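Local coordinates for protein 5-formaminoimidazole-4-carboxamide-1-(beta)-D-ribofuranosyl 5'-monophosphate synthetase (Methanocaldococcus jannaschii, PDB 2R7L) that catalyses the ATP- and formate-dependent formylation of AICAR to FAICAR in purine biosynthesis, without folates, as a hexameric ATP-grasp ligase, at residues A[135-140]-A[306-311]; A[203-208]-A[298-303]; A[223-228]-A[261-266]. All coordinates share one frame; numbering follows the deposited sequence.

Contact 1. Residues A[135-140]-A[306-311]. With ATP (adenosine-5'-triphosphate), chain E.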
loop_
_atom_site.group_PDB
_atom_site.type_symbol
_atom_site.label_atom_id
_atom_site.label_comp_id
_atom_site.label_asym_id
_atom_site.label_seq_id
_atom_site.Cartn_x
_atom_site.Cartn_y
_atom_site.Cartn_z
ATOM N N ALA A 135 20.554 32.305 -18.285
ATOM C CA ALA A 135 19.676 31.173 -18.580
ATOM C C ALA A 135 18.494 31.622 -19.425
ATOM O O ALA A 135 17.856 30.816 -20.102
ATOM C CB ALA A 135 19.193 30.527 -17.293
ATOM N N GLY A 136 18.196 32.918 -19.377
ATOM C CA GLY A 136 17.088 33.468 -20.153
ATOM C C GLY A 136 15.780 33.453 -19.388
ATOM O O GLY A 136 14.711 33.272 -19.971
ATOM N N LEU A 137 15.858 33.643 -18.077
ATOM C CA LEU A 137 14.649 33.644 -17.248
ATOM C C LEU A 137 14.177 35.058 -16.893
ATOM O O LEU A 137 14.982 35.920 -16.545
ATOM C CB LEU A 137 14.870 32.826 -15.973
ATOM C CG LEU A 137 15.154 31.332 -16.170
ATOM C CD1 LEU A 137 15.292 30.634 -14.836
ATOM C CD2 LEU A 137 14.059 30.693 -16.988
ATOM N N ARG A 138 12.870 35.283 -16.989
ATOM C CA ARG A 138 12.268 36.541 -16.567
ATOM C C ARG A 138 12.575 36.816 -15.107
ATOM O O ARG A 138 12.395 35.947 -14.256
ATOM C CB ARG A 138 10.756 36.510 -16.761
ATOM C CG ARG A 138 10.318 36.458 -18.200
ATOM C CD ARG A 138 8.808 36.505 -18.310
ATOM N NE ARG A 138 8.362 36.407 -19.696
ATOM C CZ ARG A 138 7.940 35.287 -20.276
ATOM N NH1 ARG A 138 7.898 34.153 -19.587
ATOM N NH2 ARG A 138 7.553 35.302 -21.547
ATOM N N VAL A 139 13.068 38.023 -14.836
ATOM C CA VAL A 139 13.298 38.503 -13.478
ATOM C C VAL A 139 12.658 39.888 -13.336
ATOM O O VAL A 139 12.268 40.499 -14.343
ATOM C CB VAL A 139 14.806 38.566 -13.132
ATOM C CG1 VAL A 139 15.411 37.169 -13.128
ATOM C CG2 VAL A 139 15.552 39.472 -14.107
ATOM N N PRO A 140 12.500 40.364 -12.091
ATOM C CA PRO A 140 12.050 41.740 -11.847
ATOM C C PRO A 140 13.100 42.755 -12.316
ATOM O O PRO A 140 14.300 42.498 -12.188
ATOM C CB PRO A 140 11.925 41.806 -10.320
ATOM C CG PRO A 140 11.883 40.369 -9.858
ATOM C CD PRO A 140 12.728 39.627 -10.838
ATOM N N LEU A 306 5.827 33.691 -15.621
ATOM C CA LEU A 306 6.442 33.471 -14.324
ATOM C C LEU A 306 7.715 34.300 -14.206
ATOM O O LEU A 306 8.616 34.181 -15.026
ATOM C CB LEU A 306 6.724 31.977 -14.105
ATOM C CG LEU A 306 5.490 31.096 -13.859
ATOM C CD1 LEU A 306 5.802 29.635 -14.155
ATOM C CD2 LEU A 306 4.996 31.258 -12.421
ATOM N N VAL A 307 7.768 35.152 -13.189
ATOM C CA VAL A 307 8.916 36.014 -12.962
ATOM C C VAL A 307 9.620 35.532 -11.708
ATOM O O VAL A 307 9.025 35.495 -10.632
ATOM C CB VAL A 307 8.480 37.507 -12.783
ATOM C CG1 VAL A 307 9.685 38.403 -12.525
ATOM C CG2 VAL A 307 7.715 38.000 -14.002
ATOM N N VAL A 308 10.884 35.156 -11.827
ATOM C CA VAL A 308 11.573 34.599 -10.670
ATOM C C VAL A 308 12.391 35.638 -9.911
ATOM O O VAL A 308 13.317 36.251 -10.445
ATOM C CB VAL A 308 12.368 33.288 -11.003
ATOM C CG1 VAL A 308 12.401 33.042 -12.484
ATOM C CG2 VAL A 308 13.770 33.327 -10.427
ATOM N N PHE A 309 12.018 35.836 -8.652
ATOM C CA PHE A 309 12.623 36.853 -7.824
ATOM C C PHE A 309 13.679 36.248 -6.919
ATOM O O PHE A 309 14.446 36.966 -6.278
ATOM C CB PHE A 309 11.549 37.557 -6.995
ATOM C CG PHE A 309 10.820 36.650 -6.033
ATOM C CD1 PHE A 309 11.350 36.381 -4.781
ATOM C CD2 PHE A 309 9.590 36.096 -6.374
ATOM C CE1 PHE A 309 10.679 35.560 -3.879
ATOM C CE2 PHE A 309 8.907 35.275 -5.476
ATOM C CZ PHE A 309 9.453 35.009 -4.228
ATOM N N GLU A 310 13.705 34.921 -6.858
ATOM C CA GLU A 310 14.707 34.213 -6.071
ATOM C C GLU A 310 14.889 32.776 -6.552
ATOM O O GLU A 310 14.103 32.274 -7.358
ATOM C CB GLU A 310 14.355 34.236 -4.582
ATOM C CG GLU A 310 15.045 35.339 -3.794
ATOM C CD GLU A 310 16.564 35.201 -3.779
ATOM O OE1 GLU A 310 17.247 36.187 -3.430
ATOM O OE2 GLU A 310 17.080 34.112 -4.109
ATOM N N MET A 311 15.940 32.131 -6.058
ATOM C CA MET A 311 16.210 30.737 -6.369
ATOM C C MET A 311 17.125 30.117 -5.324
ATOM O O MET A 311 17.799 30.828 -4.574
ATOM C CB MET A 311 16.857 30.608 -7.743
ATOM C CG MET A 311 18.281 31.121 -7.784
ATOM S SD MET A 311 19.243 30.362 -9.106
ATOM C CE MET A 311 19.788 28.859 -8.296
HETATM P PG ATP E . 12.952 33.282 2.067
HETATM O O1G ATP E . 14.101 32.312 2.227
HETATM O O2G ATP E . 11.986 32.928 0.954
HETATM O O3G ATP E . 12.282 33.644 3.372
HETATM P PB ATP E . 14.280 34.881 0.116
HETATM O O1B ATP E . 14.306 33.562 -0.617
HETATM O O2B ATP E . 15.573 35.655 0.251
HETATM O O3B ATP E . 13.668 34.663 1.598
HETATM P PA ATP E . 13.119 37.412 -0.613
HETATM O O1A ATP E . 13.700 37.934 -1.901
HETATM O O2A ATP E . 13.585 37.905 0.730
HETATM O O3A ATP E . 13.186 35.791 -0.651
HETATM O "O5'" ATP E . 11.538 37.652 -0.692
HETATM C "C5'" ATP E . 10.766 37.617 0.497
HETATM C "C4'" ATP E . 9.315 37.860 0.114
HETATM O "O4'" ATP E . 9.147 39.192 -0.383
HETATM C "C3'" ATP E . 8.843 36.949 -1.006
HETATM O "O3'" ATP E . 8.366 35.694 -0.512
HETATM C "C2'" ATP E . 7.747 37.767 -1.659
HETATM O "O2'" ATP E . 6.509 37.575 -0.976
HETATM C "C1'" ATP E . 8.198 39.208 -1.455
HETATM N N9 ATP E . 8.897 39.638 -2.680
HETATM C C8 ATP E . 10.207 39.444 -2.928
HETATM N N7 ATP E . 10.547 39.938 -4.143
HETATM C C5 ATP E . 9.440 40.479 -4.686
HETATM C C6 ATP E . 9.109 41.181 -5.945
HETATM N N6 ATP E . 10.051 41.405 -6.894
HETATM N N1 ATP E . 7.831 41.569 -6.119
HETATM C C2 ATP E . 6.881 41.345 -5.184
HETATM N N3 ATP E . 7.115 40.724 -4.016
HETATM C C4 ATP E . 8.350 40.265 -3.721
HETATM O O HOH W 1 8.617 32.940 -17.405
#
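Arg138 and Val308 tie a loop to an edge strand: residues 135-140, leaving helix 125-135 through a Schellman motif at Gly136, lie against strand 306-312 at the border of the five-stranded antiparallel sheet. Val308 N donates to Arg138 O at 3.0 Å, nearly straight at 164°. Beside this bond a water bridges the segments, accepting from Arg138 NH1 in the guanidinium plane at 2.6 Å and donating to Leu306 O. Val307 holds CG1 anti to its backbone N (chi1 179°) and presses it on the Val139-Pro140 peptide, 3.4 Å from Val139 C. Pro140 slides past Val307 in the opposite direction, and its CG meets both Phe309 CB at 4.0 Å and ATP N6 at 3.6 Å. The Phe309 ring spans from adenine N7 to the ribose, with CE1 3.7 Å from ATP C3'. An alanine here would remove the ring and would probably leave the ribose without this packing and N7 with CB alone, the nucleotide freer to shift. Glu310, a predicted magnesium ligand, accepts from Met311 N through OE2 and brings CG near the alpha-phosphate. Phe309 and Glu310 stand together opposite Gln297, a classic beta bulge in the wall of the ATP-grasp nucleotide pocket.

Contact 2. Residues A[203-208]-A[298-303]. With ATP (adenosine-5'-triphosphate), chain E.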
loop_
_atom_site.group_PDB
_atom_site.type_symbol
_atom_site.label_atom_id
_atom_site.label_comp_id
_atom_site.label_asym_id
_atom_site.label_seq_id
_atom_site.Cartn_x
_atom_site.Cartn_y
_atom_site.Cartn_z
ATOM N N VAL A 203 3.349 41.986 -9.316
ATOM C CA VAL A 203 2.039 41.743 -8.730
ATOM C C VAL A 203 1.425 40.469 -9.301
ATOM O O VAL A 203 0.905 40.451 -10.412
ATOM C CB VAL A 203 1.092 42.947 -8.920
ATOM C CG1 VAL A 203 -0.192 42.740 -8.134
ATOM C CG2 VAL A 203 1.785 44.238 -8.486
ATOM N N GLY A 204 1.499 39.393 -8.532
ATOM C CA GLY A 204 0.962 38.128 -8.998
ATOM C C GLY A 204 0.849 37.057 -7.937
ATOM O O GLY A 204 0.876 37.334 -6.733
ATOM N N THR A 205 0.709 35.825 -8.403
ATOM C CA THR A 205 0.536 34.681 -7.529
ATOM C C THR A 205 1.873 33.968 -7.312
ATOM O O THR A 205 2.608 33.718 -8.263
ATOM C CB THR A 205 -0.509 33.722 -8.115
ATOM O OG1 THR A 205 -0.366 33.668 -9.541
ATOM C CG2 THR A 205 -1.901 34.208 -7.804
ATOM N N ASN A 206 2.186 33.666 -6.056
ATOM C CA ASN A 206 3.427 32.987 -5.703
ATOM C C ASN A 206 3.415 31.478 -5.968
ATOM O O ASN A 206 2.539 30.743 -5.492
ATOM C CB ASN A 206 3.753 33.231 -4.233
ATOM C CG ASN A 206 5.089 32.634 -3.818
ATOM O OD1 ASN A 206 5.241 32.194 -2.686
ATOM N ND2 ASN A 206 6.065 32.632 -4.727
ATOM N N PHE A 207 4.399 31.032 -6.736
ATOM C CA PHE A 207 4.658 29.614 -6.949
ATOM C C PHE A 207 6.136 29.395 -6.722
ATOM O O PHE A 207 6.952 29.818 -7.533
ATOM C CB PHE A 207 4.331 29.224 -8.390
ATOM C CG PHE A 207 2.874 29.331 -8.733
ATOM C CD1 PHE A 207 2.010 28.279 -8.474
ATOM C CD2 PHE A 207 2.369 30.481 -9.330
ATOM C CE1 PHE A 207 0.663 28.369 -8.798
ATOM C CE2 PHE A 207 1.030 30.580 -9.651
ATOM C CZ PHE A 207 0.170 29.514 -9.377
ATOM N N CYS A 208 6.481 28.778 -5.594
ATOM C CA CYS A 208 7.836 28.308 -5.373
ATOM C C CYS A 208 7.915 26.889 -5.930
ATOM O O CYS A 208 7.331 25.958 -5.384
ATOM C CB CYS A 208 8.198 28.356 -3.888
ATOM S SG CYS A 208 7.947 30.003 -3.112
ATOM N N SER A 298 8.908 32.168 -7.722
ATOM C CA SER A 298 8.392 33.025 -8.770
ATOM C C SER A 298 7.051 33.676 -8.460
ATOM O O SER A 298 6.386 33.340 -7.478
ATOM C CB SER A 298 8.297 32.235 -10.070
ATOM O OG SER A 298 7.347 31.193 -9.953
ATOM N N LEU A 299 6.671 34.627 -9.304
ATOM C CA LEU A 299 5.369 35.258 -9.218
ATOM C C LEU A 299 4.758 35.241 -10.600
ATOM O O LEU A 299 5.408 35.594 -11.577
ATOM C CB LEU A 299 5.480 36.690 -8.685
ATOM C CG LEU A 299 5.862 36.806 -7.206
ATOM C CD1 LEU A 299 6.441 38.186 -6.872
ATOM C CD2 LEU A 299 4.670 36.487 -6.316
ATOM N N CYS A 300 3.516 34.789 -10.683
ATOM C CA CYS A 300 2.843 34.687 -11.962
ATOM C C CYS A 300 2.008 35.942 -12.181
ATOM O O CYS A 300 1.049 36.193 -11.454
ATOM C CB CYS A 300 1.960 33.434 -12.017
ATOM S SG CYS A 300 1.228 33.148 -13.647
ATOM N N ASN A 301 2.386 36.736 -13.177
ATOM C CA ASN A 301 1.651 37.963 -13.450
ATOM C C ASN A 301 0.409 37.695 -14.285
ATOM O O ASN A 301 0.185 36.568 -14.739
ATOM C CB ASN A 301 2.556 39.034 -14.065
ATOM C CG ASN A 301 3.007 38.691 -15.465
ATOM O OD1 ASN A 301 2.290 38.038 -16.221
ATOM N ND2 ASN A 301 4.193 39.158 -15.829
ATOM N N GLU A 302 -0.415 38.719 -14.470
ATOM C CA GLU A 302 -1.705 38.531 -15.124
ATOM C C GLU A 302 -1.564 38.113 -16.586
ATOM O O GLU A 302 -2.532 37.675 -17.212
ATOM C CB GLU A 302 -2.560 39.792 -15.012
ATOM C CG GLU A 302 -1.942 41.025 -15.638
ATOM C CD GLU A 302 -2.914 42.185 -15.695
ATOM O OE1 GLU A 302 -3.758 42.308 -14.780
ATOM O OE2 GLU A 302 -2.841 42.971 -16.659
ATOM N N ASN A 303 -0.361 38.255 -17.126
ATOM C CA ASN A 303 -0.085 37.805 -18.485
ATOM C C ASN A 303 0.403 36.354 -18.545
ATOM O O ASN A 303 0.861 35.884 -19.593
ATOM C CB ASN A 303 0.923 38.729 -19.156
ATOM C CG ASN A 303 0.323 40.066 -19.521
ATOM O OD1 ASN A 303 -0.808 40.140 -19.999
ATOM N ND2 ASN A 303 1.076 41.134 -19.290
HETATM P PG ATP E . 12.952 33.282 2.067
HETATM O O1G ATP E . 14.101 32.312 2.227
HETATM O O2G ATP E . 11.986 32.928 0.954
HETATM O O3G ATP E . 12.282 33.644 3.372
HETATM P PB ATP E . 14.280 34.881 0.116
HETATM O O1B ATP E . 14.306 33.562 -0.617
HETATM O O2B ATP E . 15.573 35.655 0.251
HETATM O O3B ATP E . 13.668 34.663 1.598
HETATM P PA ATP E . 13.119 37.412 -0.613
HETATM O O1A ATP E . 13.700 37.934 -1.901
HETATM O O2A ATP E . 13.585 37.905 0.730
HETATM O O3A ATP E . 13.186 35.791 -0.651
HETATM O "O5'" ATP E . 11.538 37.652 -0.692
HETATM C "C5'" ATP E . 10.766 37.617 0.497
HETATM C "C4'" ATP E . 9.315 37.860 0.114
HETATM O "O4'" ATP E . 9.147 39.192 -0.383
HETATM C "C3'" ATP E . 8.843 36.949 -1.006
HETATM O "O3'" ATP E . 8.366 35.694 -0.512
HETATM C "C2'" ATP E . 7.747 37.767 -1.659
HETATM O "O2'" ATP E . 6.509 37.575 -0.976
HETATM C "C1'" ATP E . 8.198 39.208 -1.455
HETATM N N9 ATP E . 8.897 39.638 -2.680
HETATM C C8 ATP E . 10.207 39.444 -2.928
HETATM N N7 ATP E . 10.547 39.938 -4.143
HETATM C C5 ATP E . 9.440 40.479 -4.686
HETATM C C6 ATP E . 9.109 41.181 -5.945
HETATM N N6 ATP E . 10.051 41.405 -6.894
HETATM N N1 ATP E . 7.831 41.569 -6.119
HETATM C C2 ATP E . 6.881 41.345 -5.184
HETATM N N3 ATP E . 7.115 40.724 -4.016
HETATM C C4 ATP E . 8.350 40.265 -3.721
HETATM O O HOH W 2 0.325 41.215 -12.948
#
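Phe207 and Ser298 pair in an antiparallel ladder, and the carbonyl oxygen of each takes two donors. Phe207 O accepts from Ser298 N and, at 2.8 Å, from Ser298 OG, which lies in the carbonyl plane. Ser298 O accepts from Phe207 N and from Asn206 ND2 at 2.9 Å, the oxygen lying in the plane of the Asn206 amide. With CG anti to the backbone N (chi1 -176°), this amide reaches across to Ser298, while its OD1 accepts from Arg228 N on the next strand. Packing is close at Asn206, where Leu299 lays CD2 on CA at 3.8 Å and turns CD1 to ATP C2 at 3.6 Å. Cys300 CB sits at the edge of the Phe207 ring, 3.8 Å from CE2. It is closest at Gly204, whose CA comes within 3.1 Å of Cys300 O, where a beta carbon would collide. Beyond it the strands part: a water links Val203 O to Glu302 N, and Asn301 closes an Asx turn onto Asn303 N. A second subunit borders this sheet, its Thr256 hydrogen-bonded to Thr205 OG1 and its Ser231 to Cys300 O. The doubled bonds imply that hydroxyl and amide groups reinforce the backbone in fixing the register, while Asn206 couples three strands.

Contact 3. Residues A[223-228]-A[261-266]. With AMZ (aminoimidazole 4-carboxamide ribonucleotide), chain F; AMZ (aminoimidazole 4-carboxamide ribonucleotide), chain B.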
loop_
_atom_site.group_PDB
_atom_site.type_symbol
_atom_site.label_atom_id
_atom_site.label_comp_id
_atom_site.label_asym_id
_atom_site.label_seq_id
_atom_site.Cartn_x
_atom_site.Cartn_y
_atom_site.Cartn_z
ATOM N N LEU A 223 8.812 18.254 -8.804
ATOM C CA LEU A 223 8.453 17.529 -7.586
ATOM C C LEU A 223 7.269 18.133 -6.840
ATOM O O LEU A 223 6.487 17.412 -6.225
ATOM C CB LEU A 223 9.668 17.409 -6.648
ATOM C CG LEU A 223 10.505 16.123 -6.752
ATOM C CD1 LEU A 223 9.681 14.936 -6.313
ATOM C CD2 LEU A 223 11.047 15.888 -8.160
ATOM N N GLY A 224 7.135 19.452 -6.892
ATOM C CA GLY A 224 6.037 20.117 -6.203
ATOM C C GLY A 224 6.155 21.627 -6.133
ATOM O O GLY A 224 7.086 22.220 -6.694
ATOM N N MET A 225 5.204 22.251 -5.433
ATOM C CA MET A 225 5.126 23.710 -5.366
ATOM C C MET A 225 4.452 24.129 -4.078
ATOM O O MET A 225 3.534 23.449 -3.598
ATOM C CB MET A 225 4.279 24.264 -6.524
ATOM C CG MET A 225 4.721 23.867 -7.915
ATOM S SD MET A 225 3.619 24.627 -9.132
ATOM C CE MET A 225 4.306 23.998 -10.663
ATOM N N ASP A 226 4.883 25.267 -3.544
ATOM C CA ASP A 226 4.225 25.889 -2.399
ATOM C C ASP A 226 4.119 27.395 -2.617
ATOM O O ASP A 226 4.793 27.968 -3.480
ATOM C CB ASP A 226 5.005 25.622 -1.102
ATOM C CG ASP A 226 6.337 26.377 -1.049
ATOM O OD1 ASP A 226 7.265 25.978 -1.785
ATOM O OD2 ASP A 226 6.465 27.355 -0.264
ATOM N N LYS A 227 3.257 28.032 -1.836
ATOM C CA LYS A 227 3.273 29.481 -1.731
ATOM C C LYS A 227 3.668 29.833 -0.306
ATOM O O LYS A 227 3.305 29.128 0.637
ATOM C CB LYS A 227 1.929 30.094 -2.137
ATOM C CG LYS A 227 0.804 29.913 -1.150
ATOM C CD LYS A 227 -0.337 30.863 -1.464
ATOM C CE LYS A 227 -1.312 30.931 -0.316
ATOM N NZ LYS A 227 -2.209 32.106 -0.408
ATOM N N ARG A 228 4.437 30.906 -0.155
ATOM C CA ARG A 228 4.965 31.289 1.145
ATOM C C ARG A 228 3.864 31.801 2.053
ATOM O O ARG A 228 2.868 32.356 1.584
ATOM C CB ARG A 228 6.022 32.383 1.001
ATOM C CG ARG A 228 7.174 32.038 0.088
ATOM C CD ARG A 228 7.877 30.786 0.564
ATOM N NE ARG A 228 9.296 30.812 0.239
ATOM C CZ ARG A 228 10.022 29.735 -0.036
ATOM N NH1 ARG A 228 9.461 28.533 -0.036
ATOM N NH2 ARG A 228 11.312 29.862 -0.318
ATOM N N VAL A 261 0.039 24.407 -3.350
ATOM C CA VAL A 261 -0.621 25.012 -4.487
ATOM C C VAL A 261 -0.248 24.198 -5.718
ATOM O O VAL A 261 0.786 23.537 -5.738
ATOM C CB VAL A 261 -0.169 26.497 -4.671
ATOM C CG1 VAL A 261 1.302 26.574 -5.109
ATOM C CG2 VAL A 261 -1.061 27.213 -5.673
ATOM N N VAL A 262 -1.111 24.213 -6.727
ATOM C CA VAL A 262 -0.788 23.629 -8.012
ATOM C C VAL A 262 -0.981 24.721 -9.039
ATOM O O VAL A 262 -1.750 25.646 -8.822
ATOM C CB VAL A 262 -1.697 22.404 -8.378
ATOM C CG1 VAL A 262 -1.436 21.219 -7.445
ATOM C CG2 VAL A 262 -3.167 22.790 -8.376
ATOM N N ILE A 263 -0.282 24.617 -10.157
ATOM C CA ILE A 263 -0.367 25.630 -11.189
ATOM C C ILE A 263 -1.348 25.197 -12.274
ATOM O O ILE A 263 -1.655 24.010 -12.410
ATOM C CB ILE A 263 1.017 25.895 -11.815
ATOM C CG1 ILE A 263 1.096 27.313 -12.397
ATOM C CG2 ILE A 263 1.334 24.844 -12.880
ATOM C CD1 ILE A 263 2.519 27.750 -12.750
ATOM N N ARG A 264 -1.852 26.171 -13.026
ATOM C CA ARG A 264 -2.668 25.923 -14.208
ATOM C C ARG A 264 -1.869 25.023 -15.149
ATOM O O ARG A 264 -0.708 25.317 -15.450
ATOM C CB ARG A 264 -2.967 27.259 -14.882
ATOM C CG ARG A 264 -3.824 27.219 -16.118
ATOM C CD ARG A 264 -4.207 28.662 -16.450
ATOM N NE ARG A 264 -4.884 28.814 -17.728
ATOM C CZ ARG A 264 -5.471 29.941 -18.128
ATOM N NH1 ARG A 264 -5.479 31.004 -17.336
ATOM N NH2 ARG A 264 -6.056 30.005 -19.312
ATOM N N GLU A 265 -2.474 23.925 -15.602
ATOM C CA GLU A 265 -1.705 22.878 -16.289
ATOM C C GLU A 265 -1.046 23.362 -17.583
ATOM O O GLU A 265 0.079 22.980 -17.878
ATOM C CB GLU A 265 -2.559 21.622 -16.539
ATOM C CG GLU A 265 -1.744 20.376 -16.915
ATOM C CD GLU A 265 -2.605 19.130 -17.084
ATOM O OE1 GLU A 265 -3.146 18.629 -16.071
ATOM O OE2 GLU A 265 -2.739 18.648 -18.235
ATOM N N SER A 266 -1.740 24.214 -18.342
ATOM C CA SER A 266 -1.172 24.795 -19.563
ATOM C C SER A 266 0.144 25.546 -19.328
ATOM O O SER A 266 0.839 25.896 -20.279
ATOM C CB SER A 266 -2.184 25.716 -20.255
ATOM O OG SER A 266 -2.729 26.670 -19.346
HETATM O O5 AMZ F . -6.721 25.462 -12.585
HETATM C C6 AMZ F . -7.849 25.851 -12.902
HETATM N N2 AMZ F . -8.822 26.121 -12.036
HETATM C C3A AMZ F . -8.209 26.068 -14.362
HETATM C C7A AMZ F . -9.382 26.610 -14.860
HETATM N N3 AMZ F . -10.436 27.043 -14.165
HETATM N N1 AMZ F . -7.420 25.780 -15.389
HETATM C C5 AMZ F . -8.083 26.124 -16.503
HETATM N N AMZ F . -9.277 26.630 -16.176
HETATM C C1 AMZ F . -10.311 27.113 -17.124
HETATM C C2 AMZ F . -10.138 28.587 -17.490
HETATM C C3 AMZ F . -9.475 28.540 -18.854
HETATM O O2 AMZ F . -9.962 29.617 -19.652
HETATM O O1 AMZ F . -11.445 29.165 -17.600
HETATM O O AMZ F . -10.089 26.344 -18.317
HETATM C C AMZ F . -10.004 27.232 -19.436
HETATM C C4 AMZ F . -9.009 26.598 -20.427
HETATM O O3 AMZ F . -7.749 26.393 -19.794
HETATM P P AMZ F . -6.416 26.741 -20.571
HETATM O OP1 AMZ F . -6.152 25.896 -21.765
HETATM O O4 AMZ F . -6.501 28.290 -20.993
HETATM O OP2 AMZ F . -5.201 26.631 -19.506
HETATM O O5 AMZ B . 9.587 27.099 5.062
HETATM C C6 AMZ B . 10.324 27.766 4.331
HETATM N N2 AMZ B . 9.986 28.205 3.122
HETATM C C3A AMZ B . 11.718 28.159 4.791
HETATM C C7A AMZ B . 12.605 28.998 4.138
HETATM N N3 AMZ B . 12.425 29.625 2.975
HETATM N N1 AMZ B . 12.285 27.758 5.922
HETATM C C5 AMZ B . 13.500 28.323 5.973
HETATM N N AMZ B . 13.691 29.079 4.886
HETATM C C1 AMZ B . 14.912 29.857 4.566
HETATM C C2 AMZ B . 14.889 31.267 5.156
HETATM C C3 AMZ B . 15.765 31.151 6.389
HETATM O O2 AMZ B . 16.496 32.364 6.563
HETATM O O1 AMZ B . 15.498 32.147 4.203
HETATM O O AMZ B . 15.975 29.136 5.212
HETATM C C AMZ B . 16.746 30.049 5.999
HETATM C C4 AMZ B . 17.246 29.261 7.226
HETATM O O3 AMZ B . 16.142 28.719 7.943
HETATM P P AMZ B . 16.126 28.787 9.523
HETATM O OP1 AMZ B . 17.182 27.983 10.192
HETATM O O4 AMZ B . 16.259 30.336 9.935
HETATM O OP2 AMZ B . 14.651 28.319 10.006
#
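OP2 of one AICAR phosphate is gripped by two residues of the 261-266 segment, whose Val261 and Ile263 also pack on Met225: Arg264 NE donates at 2.8 Å, almost straight at 172°, and Ser266 OG also donates, though so close that the exact length is doubtful. The phosphate oxygen lies in the guanidinium plane, at its edge. Arg264 has CG anti to its backbone N (chi1 -179°) and runs extended to NE, which carries the guanidinium out to the phosphate. Nearer the 223-228 strand the contact is apolar. Met225, extended beyond CG, crosses Ile263 obliquely, its CE 3.8 Å from Ile263 CG2, and its CB lies 4.0 Å from Val261 CG1. Met225 O and Val261 O, both acceptors, approach to 3.5 Å without bonding. Strand 253-263, outermost of the five-stranded antiparallel sheet within this chain, pairs through Val262 and Ile263 with a strand of the second subunit, so the sheet runs on across the interface. At the other end Arg228 sends NH1 to the syn lone pair of Asp226 OD2, a salt bridge of 3.2 Å, while His210 bonds the other oxygen, OD1. A second AICAR places N2 over one face of the Arg228 guanidinium, 3.2 Å from NH1, and Arg228 NH2 forms salt bridges with Asp316 and the ATP gamma-phosphate.

All three contacts reach one five-stranded antiparallel sheet, ordered 253-263, 219-230, 205-214, 292-300, 306-312. Contact 3 lies at the border that the second subunit extends, contact 2 spans strands 205-214 and 292-300, and contact 1 holds a loop to the other border. Their centres are about 11 Å apart from 1 to 2 and from 2 to 3, and about 16 Å from 1 to 3. Along the chain they are nested, contact 3 within the loop closed by contact 2 and that within contact 1. Val307 O bonds Leu299 N between contacts 1 and 2, and Cys208 N bonds Asp226 O between 2 and 3, so the sheet joins the adenine side of the ATP site to the AICAR site.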